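Local coordinates for tyrosyl-tRNA synthetase (Aeropyrum pernix, PDB 2CYA), which probably catalyses the ATP-dependent joining of tyrosine to its cognate tRNA, by way of a tyrosyl-adenylate intermediate, at residues Ala48-Leu53 / Val237-Ser242; Thr75-Ile80 / Pro166-Ser171; Tyr79-Leu84 / Ala160-Tyr165; Leu178-Gly183 / Val207-Pro212. All coordinates share one frame; numbering follows the deposited sequence.

Contact 1 (Ala48-Leu53 / Val237-Ser242); sequences AHIGWL and VKMSKS. With SO4 (sulfate ion), chain C.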
# COMPACT_ATOMS: atom_id res chain seq x y z
N ALA A 48 6.59 -20.93 18.38
CA ALA A 48 7.39 -20.06 19.22
C ALA A 48 8.65 -20.76 19.76
O ALA A 48 8.60 -21.91 20.18
CB ALA A 48 6.55 -19.56 20.37
N HIS A 49 9.78 -20.06 19.70
CA HIS A 49 11.00 -20.61 20.25
C HIS A 49 11.36 -19.73 21.45
O HIS A 49 10.74 -18.69 21.66
CB HIS A 49 12.11 -20.67 19.20
CG HIS A 49 12.42 -19.35 18.56
ND1 HIS A 49 13.11 -18.36 19.22
CD2 HIS A 49 12.17 -18.89 17.31
CE1 HIS A 49 13.28 -17.33 18.40
NE2 HIS A 49 12.72 -17.63 17.24
N ILE A 50 12.36 -20.11 22.23
CA ILE A 50 12.65 -19.35 23.44
C ILE A 50 13.05 -17.90 23.26
O ILE A 50 12.95 -17.11 24.19
CB ILE A 50 13.70 -20.08 24.29
CG1 ILE A 50 15.02 -20.25 23.51
CG2 ILE A 50 13.13 -21.44 24.71
CD1 ILE A 50 16.14 -20.85 24.36
N GLY A 51 13.48 -17.54 22.05
CA GLY A 51 13.89 -16.17 21.80
C GLY A 51 12.76 -15.19 22.01
O GLY A 51 12.98 -14.05 22.44
N TRP A 52 11.55 -15.63 21.70
CA TRP A 52 10.37 -14.78 21.84
C TRP A 52 10.04 -14.52 23.30
O TRP A 52 9.35 -13.54 23.61
CB TRP A 52 9.17 -15.43 21.14
CG TRP A 52 9.30 -15.51 19.64
CD1 TRP A 52 10.39 -15.14 18.89
CD2 TRP A 52 8.34 -16.03 18.72
NE1 TRP A 52 10.17 -15.41 17.55
CE2 TRP A 52 8.92 -15.97 17.43
CE3 TRP A 52 7.05 -16.56 18.86
CZ2 TRP A 52 8.24 -16.41 16.28
CZ3 TRP A 52 6.37 -17.00 17.72
CH2 TRP A 52 6.97 -16.92 16.44
N LEU A 53 10.52 -15.39 24.19
CA LEU A 53 10.23 -15.22 25.62
C LEU A 53 10.79 -13.88 26.10
O LEU A 53 10.19 -13.22 26.96
CB LEU A 53 10.82 -16.39 26.44
CG LEU A 53 10.16 -17.78 26.35
CD1 LEU A 53 10.96 -18.79 27.17
CD2 LEU A 53 8.71 -17.72 26.87
N VAL A 237 23.66 -14.52 13.20
CA VAL A 237 22.47 -15.27 12.81
C VAL A 237 21.51 -15.38 14.00
O VAL A 237 21.88 -15.87 15.07
CB VAL A 237 22.85 -16.70 12.34
CG1 VAL A 237 21.60 -17.43 11.86
CG2 VAL A 237 23.88 -16.63 11.22
N LYS A 238 20.28 -14.91 13.80
CA LYS A 238 19.25 -14.94 14.84
C LYS A 238 18.69 -16.34 15.03
O LYS A 238 18.82 -17.20 14.15
CB LYS A 238 18.11 -13.99 14.45
CG LYS A 238 18.56 -12.60 14.03
CD LYS A 238 17.38 -11.73 13.59
CE LYS A 238 17.85 -10.37 13.09
NZ LYS A 238 18.68 -9.65 14.10
N MET A 239 18.07 -16.58 16.18
CA MET A 239 17.46 -17.88 16.45
C MET A 239 16.11 -17.88 15.72
O MET A 239 15.32 -16.95 15.89
CB MET A 239 17.26 -18.08 17.96
CG MET A 239 16.85 -19.51 18.33
SD MET A 239 16.36 -19.78 20.07
CE MET A 239 17.89 -20.41 20.76
N SER A 240 15.86 -18.89 14.90
CA SER A 240 14.60 -18.97 14.17
C SER A 240 14.30 -20.40 13.77
O SER A 240 15.14 -21.29 13.94
CB SER A 240 14.66 -18.07 12.92
OG SER A 240 15.63 -18.52 11.99
N LYS A 241 13.10 -20.62 13.23
CA LYS A 241 12.67 -21.95 12.80
C LYS A 241 13.41 -22.53 11.59
O LYS A 241 13.14 -23.67 11.18
CB LYS A 241 11.16 -21.94 12.52
CG LYS A 241 10.29 -21.67 13.75
CD LYS A 241 10.25 -20.20 14.15
CE LYS A 241 9.49 -19.39 13.12
NZ LYS A 241 9.44 -17.94 13.45
N SER A 242 14.36 -21.77 11.03
CA SER A 242 15.14 -22.20 9.86
C SER A 242 15.79 -23.58 10.05
O SER A 242 15.42 -24.55 9.39
CB SER A 242 16.23 -21.17 9.55
OG SER A 242 15.68 -19.87 9.36
S SO4 C . 11.74 -15.37 14.10
O1 SO4 C . 12.93 -14.81 14.87
O2 SO4 C . 10.71 -14.25 13.97
O3 SO4 C . 12.20 -15.67 12.79
O4 SO4 C . 11.15 -16.32 14.98
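Met239 runs antiparallel to the His49 side chain, its CG lying over one imidazole face, 4.3 Å from the ring centroid, in a CH-pi contact. The ring is set by chi1 of 56°, which puts CG between the backbone N and the carbonyl carbon and turns ND1 back to its own main chain, where it accepts a capping bond from Gly51 N at 3.0 Å. NE2 on the far side then donates to O4 of a bound sulfate, also at 3.0 Å. Met239 CG is anti to its backbone N and, extended as far as SD, the chain sets the sulfur 3.7 Å from Ile50 CG1. Lys241 bends at chi2 and chi3, bringing NZ to 2.8 Å from sulfate O4; NZ also hydrogen-bonds to Ser45 OG. Trp52 NE1 donates to the same sulfate oxygen at 2.9 Å, so three donors grip O4. An alanine in place of His49 would probably leave Gly51 N without its cap and the sulfate oxygen with one donor fewer. The sulfate, probably from the crystallisation liquor, sits between the HIGH-type signature and the KMSKS loop of class I synthetases, and His49, Trp52 and Lys241 are inferred ATP ligands. Beyond them Ile50 packs on helices 275-284 and 323-346, while 48-53 forms the entry and first turn of helix 51-64.

Contact 2 (Thr75-Ile80 / Pro166-Ser171); sequences TWHAYI and PLMQVS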
# COMPACT_ATOMS: atom_id res chain seq x y z
N THR A 75 -0.44 -10.65 11.12
CA THR A 75 -0.68 -11.70 10.15
C THR A 75 -0.45 -11.29 8.71
O THR A 75 0.11 -12.07 7.93
CB THR A 75 -2.11 -12.26 10.28
OG1 THR A 75 -3.06 -11.24 9.99
CG2 THR A 75 -2.34 -12.79 11.72
N TRP A 76 -0.85 -10.07 8.34
CA TRP A 76 -0.65 -9.61 6.97
C TRP A 76 0.85 -9.43 6.69
O TRP A 76 1.32 -9.69 5.58
CB TRP A 76 -1.44 -8.32 6.72
CG TRP A 76 -2.90 -8.59 6.50
CD1 TRP A 76 -3.69 -9.47 7.19
CD2 TRP A 76 -3.75 -7.98 5.51
NE1 TRP A 76 -4.98 -9.45 6.69
CE2 TRP A 76 -5.04 -8.55 5.66
CE3 TRP A 76 -3.55 -7.01 4.52
CZ2 TRP A 76 -6.12 -8.18 4.85
CZ3 TRP A 76 -4.63 -6.64 3.71
CH2 TRP A 76 -5.89 -7.23 3.89
N HIS A 77 1.59 -9.01 7.70
CA HIS A 77 3.02 -8.83 7.54
C HIS A 77 3.67 -10.19 7.30
O HIS A 77 4.56 -10.31 6.47
CB HIS A 77 3.62 -8.19 8.80
CG HIS A 77 3.02 -6.86 9.14
ND1 HIS A 77 3.67 -5.67 8.87
CD2 HIS A 77 1.84 -6.53 9.71
CE1 HIS A 77 2.91 -4.66 9.27
NE2 HIS A 77 1.80 -5.16 9.79
N ALA A 78 3.22 -11.21 8.03
CA ALA A 78 3.78 -12.56 7.90
C ALA A 78 3.48 -13.05 6.48
O ALA A 78 4.31 -13.71 5.83
CB ALA A 78 3.15 -13.51 8.93
N TYR A 79 2.28 -12.74 6.02
CA TYR A 79 1.91 -13.15 4.66
C TYR A 79 2.87 -12.48 3.69
O TYR A 79 3.40 -13.12 2.79
CB TYR A 79 0.48 -12.72 4.34
CG TYR A 79 0.05 -13.09 2.93
CD1 TYR A 79 -0.31 -14.40 2.61
CD2 TYR A 79 0.00 -12.13 1.93
CE1 TYR A 79 -0.73 -14.73 1.32
CE2 TYR A 79 -0.42 -12.45 0.64
CZ TYR A 79 -0.78 -13.75 0.34
OH TYR A 79 -1.23 -14.04 -0.93
N ILE A 80 3.10 -11.19 3.86
CA ILE A 80 4.00 -10.49 2.96
C ILE A 80 5.35 -11.18 2.90
O ILE A 80 5.94 -11.30 1.83
CB ILE A 80 4.15 -9.01 3.36
CG1 ILE A 80 2.84 -8.28 3.04
CG2 ILE A 80 5.33 -8.37 2.62
CD1 ILE A 80 2.80 -6.84 3.48
N PRO A 166 7.06 -1.90 5.79
CA PRO A 166 7.43 -0.81 6.71
C PRO A 166 6.34 0.26 6.82
O PRO A 166 6.09 0.82 7.90
CB PRO A 166 8.69 -0.23 6.08
CG PRO A 166 9.23 -1.35 5.24
CD PRO A 166 8.02 -2.01 4.68
N LEU A 167 5.73 0.58 5.69
CA LEU A 167 4.68 1.59 5.64
C LEU A 167 3.55 1.12 6.56
O LEU A 167 3.01 1.89 7.34
CB LEU A 167 4.17 1.74 4.19
CG LEU A 167 4.67 2.89 3.29
CD1 LEU A 167 6.01 3.41 3.73
CD2 LEU A 167 4.70 2.41 1.81
N MET A 168 3.22 -0.17 6.47
CA MET A 168 2.18 -0.74 7.31
C MET A 168 2.62 -0.81 8.77
O MET A 168 1.81 -0.61 9.67
CB MET A 168 1.82 -2.15 6.82
CG MET A 168 0.93 -2.15 5.56
SD MET A 168 0.66 -3.81 4.95
CE MET A 168 -0.34 -4.50 6.35
N GLN A 169 3.89 -1.11 9.00
CA GLN A 169 4.42 -1.21 10.35
C GLN A 169 4.25 0.14 11.05
O GLN A 169 3.67 0.21 12.14
CB GLN A 169 5.89 -1.64 10.33
CG GLN A 169 6.45 -1.94 11.73
CD GLN A 169 7.60 -2.95 11.71
OE1 GLN A 169 8.16 -3.26 10.65
NE2 GLN A 169 7.95 -3.46 12.88
N VAL A 170 4.71 1.20 10.40
CA VAL A 170 4.58 2.55 10.95
C VAL A 170 3.09 2.91 11.13
O VAL A 170 2.70 3.51 12.14
CB VAL A 170 5.25 3.59 10.01
CG1 VAL A 170 4.97 4.99 10.50
CG2 VAL A 170 6.75 3.34 9.94
N SER A 171 2.26 2.54 10.16
CA SER A 171 0.85 2.87 10.26
C SER A 171 0.16 2.14 11.40
O SER A 171 -0.80 2.66 11.96
CB SER A 171 0.14 2.59 8.94
OG SER A 171 0.68 3.40 7.91
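Met168 reaches His77 with CG beside its backbone N (chi1 -77°) and an extended second torsion, then bends at chi3 (66°) to lay CE over one face of the imidazole. His77 likewise carries CG anti to the carbonyl carbon, which sends its ring toward helix 161-175. CE1 of the ring meets Met168 CB at 3.7 Å, and Gln169 N lies at the ring edge, in its plane, also 3.7 Å from CE1. The methyl CE is further held against Trp76 CB at 4.0 Å. Ile80 CD1 touches Met168 SD at 4.0 Å; the thioether thus meets Trp76, His77 and Ile80, all on one helix. The helical segments 75-80 and 166-171 run nearly antiparallel, at 168°, with axes 10.8 Å apart; this broad spacing is bridged mainly by side chains, within the Rossmann-type catalytic domain of the class I enzyme. Helix 161-175 carries Tyr165, Gln169 and Asp172 of the predicted tyrosine pocket; Gln169 NE2 bonds to Gln187 OE1, and His77, from helix 75-80, makes a weak bond through NE2 to Asp172 while its ring meets Tyr165 edge-to-face. Trp76 NE1 is satisfied by Glu118. Trp76 and Ile80 also pack on Ile131 of the second subunit.

Contact 3 (Tyr79-Leu84 / Ala160-Tyr165); sequences YINDKL and ASKLIY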
# COMPACT_ATOMS: atom_id res chain seq x y z
N TYR A 79 2.28 -12.74 6.02
CA TYR A 79 1.91 -13.15 4.66
C TYR A 79 2.87 -12.48 3.69
O TYR A 79 3.40 -13.12 2.79
CB TYR A 79 0.48 -12.72 4.34
CG TYR A 79 0.05 -13.09 2.93
CD1 TYR A 79 -0.31 -14.40 2.61
CD2 TYR A 79 0.00 -12.13 1.93
CE1 TYR A 79 -0.73 -14.73 1.32
CE2 TYR A 79 -0.42 -12.45 0.64
CZ TYR A 79 -0.78 -13.75 0.34
OH TYR A 79 -1.23 -14.04 -0.93
N ILE A 80 3.10 -11.19 3.86
CA ILE A 80 4.00 -10.49 2.96
C ILE A 80 5.35 -11.18 2.90
O ILE A 80 5.94 -11.30 1.83
CB ILE A 80 4.15 -9.01 3.36
CG1 ILE A 80 2.84 -8.28 3.04
CG2 ILE A 80 5.33 -8.37 2.62
CD1 ILE A 80 2.80 -6.84 3.48
N ASN A 81 5.84 -11.68 4.04
CA ASN A 81 7.12 -12.39 4.07
C ASN A 81 6.97 -13.88 3.76
O ASN A 81 7.88 -14.66 4.01
CB ASN A 81 7.80 -12.23 5.43
CG ASN A 81 8.50 -10.90 5.57
OD1 ASN A 81 8.97 -10.33 4.59
ND2 ASN A 81 8.58 -10.40 6.80
N ASP A 82 5.81 -14.27 3.23
CA ASP A 82 5.55 -15.67 2.89
C ASP A 82 5.77 -16.71 3.99
O ASP A 82 6.06 -17.88 3.69
CB ASP A 82 6.37 -16.05 1.66
CG ASP A 82 5.99 -15.25 0.43
OD1 ASP A 82 4.79 -15.25 0.07
OD2 ASP A 82 6.89 -14.61 -0.15
N LYS A 83 5.62 -16.31 5.25
CA LYS A 83 5.79 -17.25 6.34
C LYS A 83 4.73 -18.34 6.23
O LYS A 83 3.61 -18.06 5.83
CB LYS A 83 5.68 -16.53 7.70
CG LYS A 83 6.78 -15.51 7.93
CD LYS A 83 8.15 -16.15 7.79
CE LYS A 83 9.26 -15.12 7.83
NZ LYS A 83 9.09 -14.20 9.01
N LEU A 84 5.09 -19.57 6.58
CA LEU A 84 4.16 -20.69 6.51
C LEU A 84 3.46 -20.76 5.14
O LEU A 84 2.27 -21.07 5.03
CB LEU A 84 3.13 -20.59 7.66
CG LEU A 84 3.79 -20.62 9.06
CD1 LEU A 84 2.76 -20.30 10.14
CD2 LEU A 84 4.41 -22.00 9.31
N ALA A 160 7.80 -5.21 -4.69
CA ALA A 160 7.11 -4.06 -4.12
C ALA A 160 6.46 -4.24 -2.75
O ALA A 160 6.39 -3.30 -1.97
CB ALA A 160 6.07 -3.53 -5.12
N SER A 161 5.97 -5.44 -2.46
CA SER A 161 5.34 -5.67 -1.17
C SER A 161 6.31 -5.42 -0.02
O SER A 161 5.89 -5.17 1.11
CB SER A 161 4.79 -7.10 -1.12
OG SER A 161 5.84 -8.04 -1.14
N LYS A 162 7.61 -5.46 -0.30
CA LYS A 162 8.63 -5.23 0.72
C LYS A 162 8.70 -3.77 1.13
O LYS A 162 9.17 -3.46 2.22
CB LYS A 162 10.02 -5.66 0.23
CG LYS A 162 10.13 -7.11 -0.20
CD LYS A 162 9.93 -8.06 0.96
CE LYS A 162 10.19 -9.50 0.54
NZ LYS A 162 10.19 -10.41 1.72
N LEU A 163 8.25 -2.88 0.26
CA LEU A 163 8.24 -1.46 0.58
C LEU A 163 6.97 -1.13 1.36
O LEU A 163 6.95 -0.22 2.17
CB LEU A 163 8.31 -0.60 -0.68
CG LEU A 163 9.71 -0.15 -1.13
CD1 LEU A 163 10.58 -1.36 -1.46
CD2 LEU A 163 9.57 0.77 -2.33
N ILE A 164 5.91 -1.89 1.11
CA ILE A 164 4.66 -1.65 1.81
C ILE A 164 4.75 -2.10 3.28
O ILE A 164 4.15 -1.47 4.15
CB ILE A 164 3.50 -2.39 1.10
CG1 ILE A 164 3.23 -1.73 -0.26
CG2 ILE A 164 2.24 -2.33 1.92
CD1 ILE A 164 2.04 -2.36 -1.00
N TYR A 165 5.52 -3.16 3.53
CA TYR A 165 5.69 -3.73 4.87
C TYR A 165 5.94 -2.64 5.91
O TYR A 165 5.12 -2.42 6.79
CB TYR A 165 6.84 -4.76 4.83
CG TYR A 165 7.04 -5.57 6.09
CD1 TYR A 165 6.69 -6.91 6.14
CD2 TYR A 165 7.60 -4.99 7.24
CE1 TYR A 165 6.90 -7.67 7.29
CE2 TYR A 165 7.81 -5.74 8.40
CZ TYR A 165 7.45 -7.08 8.42
OH TYR A 165 7.65 -7.82 9.57
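Tyr165, predicted to bind the substrate tyrosine, meets Asn81 and Ile80 beside the predicted tyrosine pocket, where helix 75-80 ends in a Schellman motif. Asp82, with positive phi, is the C-prime residue: Lys83 N reaches back to Ala78 O, and Asp82 N to Tyr79 O at 2.7 Å. The phenol has CG anti to its backbone N (chi1 -173°), which swings the ring across to Asn81: ND2 comes within 3.2 Å of Tyr165 CE1, the amide and ring planes 30° apart. The amide works in two directions. Its OD1 accepts from Lys162 NZ at 3.1 Å in the carbonyl plane, the lysine chain bending at chi2 to get there, and its ND2 donates to Glu43, which also takes the hydrogen bond of Tyr165 OH. Ile80 CG2 lies at the edge of the phenol, 4.0 Å from CD1. The same methyl packs against Ser161, 3.6 Å from its O and 3.8 Å from its OG, a hydroxyl that bonds to Asp159. An alanine at Asn81 would probably leave Lys162 NZ without this acceptor and Glu43 without one of its donors, opening a gap beside the Tyr165 ring. Lys83 pairs with Glu43. The N-terminal end of helix 161-175 thus lies against the end of helix 75-80 at the dimer interface, where Lys135 of the second subunit bridges to Asp82 and to Ile80 O.

Contact 4 (Leu178-Gly183 / Val207-Pro212); sequences LDIALG and VAIHTP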
# COMPACT_ATOMS: atom_id res chain seq x y z
N LEU A 178 -0.19 4.94 19.60
CA LEU A 178 0.81 4.55 20.58
C LEU A 178 1.85 5.58 21.00
O LEU A 178 2.32 6.40 20.19
CB LEU A 178 1.55 3.32 20.07
CG LEU A 178 0.70 2.12 19.68
CD1 LEU A 178 1.66 1.07 19.11
CD2 LEU A 178 -0.10 1.57 20.89
N ASP A 179 2.22 5.52 22.28
CA ASP A 179 3.28 6.38 22.83
C ASP A 179 4.58 5.58 22.81
O ASP A 179 5.67 6.15 22.80
CB ASP A 179 2.95 6.76 24.27
CG ASP A 179 1.68 7.52 24.38
OD1 ASP A 179 1.66 8.69 23.96
OD2 ASP A 179 0.70 6.95 24.87
N ILE A 180 4.44 4.25 22.80
CA ILE A 180 5.59 3.34 22.81
C ILE A 180 5.49 2.14 21.87
O ILE A 180 4.46 1.47 21.79
CB ILE A 180 5.81 2.73 24.22
CG1 ILE A 180 6.09 3.82 25.26
CG2 ILE A 180 6.97 1.76 24.17
CD1 ILE A 180 6.04 3.27 26.68
N ALA A 181 6.60 1.83 21.22
CA ALA A 181 6.69 0.70 20.31
C ALA A 181 7.77 -0.24 20.85
O ALA A 181 8.95 0.10 20.85
CB ALA A 181 7.07 1.18 18.91
N LEU A 182 7.37 -1.41 21.34
CA LEU A 182 8.33 -2.39 21.83
C LEU A 182 8.61 -3.36 20.69
O LEU A 182 7.73 -3.67 19.90
CB LEU A 182 7.73 -3.16 23.01
CG LEU A 182 8.50 -4.40 23.49
CD1 LEU A 182 9.75 -3.93 24.23
CD2 LEU A 182 7.63 -5.24 24.43
N GLY A 183 9.84 -3.84 20.61
CA GLY A 183 10.18 -4.80 19.58
C GLY A 183 11.63 -5.21 19.67
O GLY A 183 12.42 -4.60 20.40
N VAL A 207 8.15 6.34 21.48
CA VAL A 207 9.40 5.98 22.15
C VAL A 207 9.63 4.52 21.71
O VAL A 207 8.75 3.68 21.89
CB VAL A 207 9.25 5.99 23.68
CG1 VAL A 207 10.40 5.22 24.32
CG2 VAL A 207 9.19 7.45 24.21
N ALA A 208 10.79 4.23 21.12
CA ALA A 208 11.12 2.88 20.66
C ALA A 208 11.91 2.09 21.71
O ALA A 208 13.01 2.51 22.10
CB ALA A 208 11.93 2.96 19.35
N ILE A 209 11.38 0.95 22.15
CA ILE A 209 12.05 0.10 23.14
C ILE A 209 12.42 -1.23 22.52
O ILE A 209 11.55 -2.05 22.19
CB ILE A 209 11.16 -0.15 24.40
CG1 ILE A 209 10.88 1.17 25.12
CG2 ILE A 209 11.86 -1.13 25.35
CD1 ILE A 209 9.81 1.10 26.16
N HIS A 210 13.72 -1.46 22.37
CA HIS A 210 14.21 -2.67 21.74
C HIS A 210 14.83 -3.72 22.65
O HIS A 210 15.73 -3.43 23.45
CB HIS A 210 15.21 -2.26 20.64
CG HIS A 210 14.62 -1.31 19.64
ND1 HIS A 210 15.30 -0.24 19.13
CD2 HIS A 210 13.37 -1.26 19.09
CE1 HIS A 210 14.51 0.44 18.31
NE2 HIS A 210 13.34 -0.16 18.27
N THR A 211 14.34 -4.95 22.50
CA THR A 211 14.80 -6.10 23.25
C THR A 211 15.87 -6.85 22.44
O THR A 211 15.91 -6.77 21.21
CB THR A 211 13.63 -7.06 23.54
OG1 THR A 211 12.97 -7.40 22.32
CG2 THR A 211 12.64 -6.40 24.48
N PRO A 212 16.76 -7.58 23.14
CA PRO A 212 17.83 -8.34 22.47
C PRO A 212 17.31 -9.55 21.70
O PRO A 212 16.31 -10.16 22.06
CB PRO A 212 18.74 -8.73 23.64
CG PRO A 212 17.77 -8.90 24.77
CD PRO A 212 16.84 -7.70 24.60
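The imidazole of His210 meets Gly183 edge-on, with the glycine carbonyl O in the ring plane, 3.7 Å from CD2. Its two nitrogens turn to other partners, ND1 to Glu19 and NE2 to His191, whose own ring meets it with the planes about 15° apart. Both ring nitrogens of this buried side chain are thereby satisfied, which is likely to fix its rotation. Beneath the rings the backbones pair as parallel strands, their axes 4.7 Å apart at closest approach, in a ladder of bonds that passes from one strand to the other. Val207 N donates to Asp179 O and Ala181 N to Val207 O, then Ile209 N to Ala181 O at 2.9 Å. Gly183 N bonds to Ile209 O, and Thr211 N closes the run on Gly183 O at 2.9 Å. The sheet face opposite His210 is apolar. Ile180 CG1 packs along Val207 CB, and Ile180 CG2 is anti to the backbone N, which brings that methyl to 3.5 Å from Ile209 CD1. Leu182, its CG anti to its N (chi1 170°), turns CD1 to Ile209 CG2 at 3.7 Å and to Thr211 CG2 at 3.8 Å. Leu26 of helix 23-32 covers Ile180 on this face, and Lys58 and Val59 of helix 51-64 cover Leu182. On the His210 face, helix 188-198 packs over Ala181 and Ala208 through His191. Strand 180-184, helix 188-198 and strand 207-211 form a beta-alpha-beta crossover, the building unit of the Rossmann-type nucleotide-binding fold in class I aminoacyl-tRNA synthetases.

Contacts 2 and 3 form one continuous patch: their centres lie 7 Å apart, they share Tyr79 and Ile80, and both join helix 75-80 to helix 161-175 next to the second subunit. Together they carry Tyr165 and Gln169 of the predicted tyrosine site. Contact 1, whose centre is about 19 Å from that of contact 3, holds the inferred ATP ligands; the side chains of its Trp52 and of Tyr165 are about 11 Å apart. Contact 4 lies in the central sheet, its nearest atoms about 5 Å from contact 1, and the strand 180-184 follows helix 161-175 in the chain. Its Gly183 lies about 4 Å from the side chain of Gln187, another predicted tyrosine ligand.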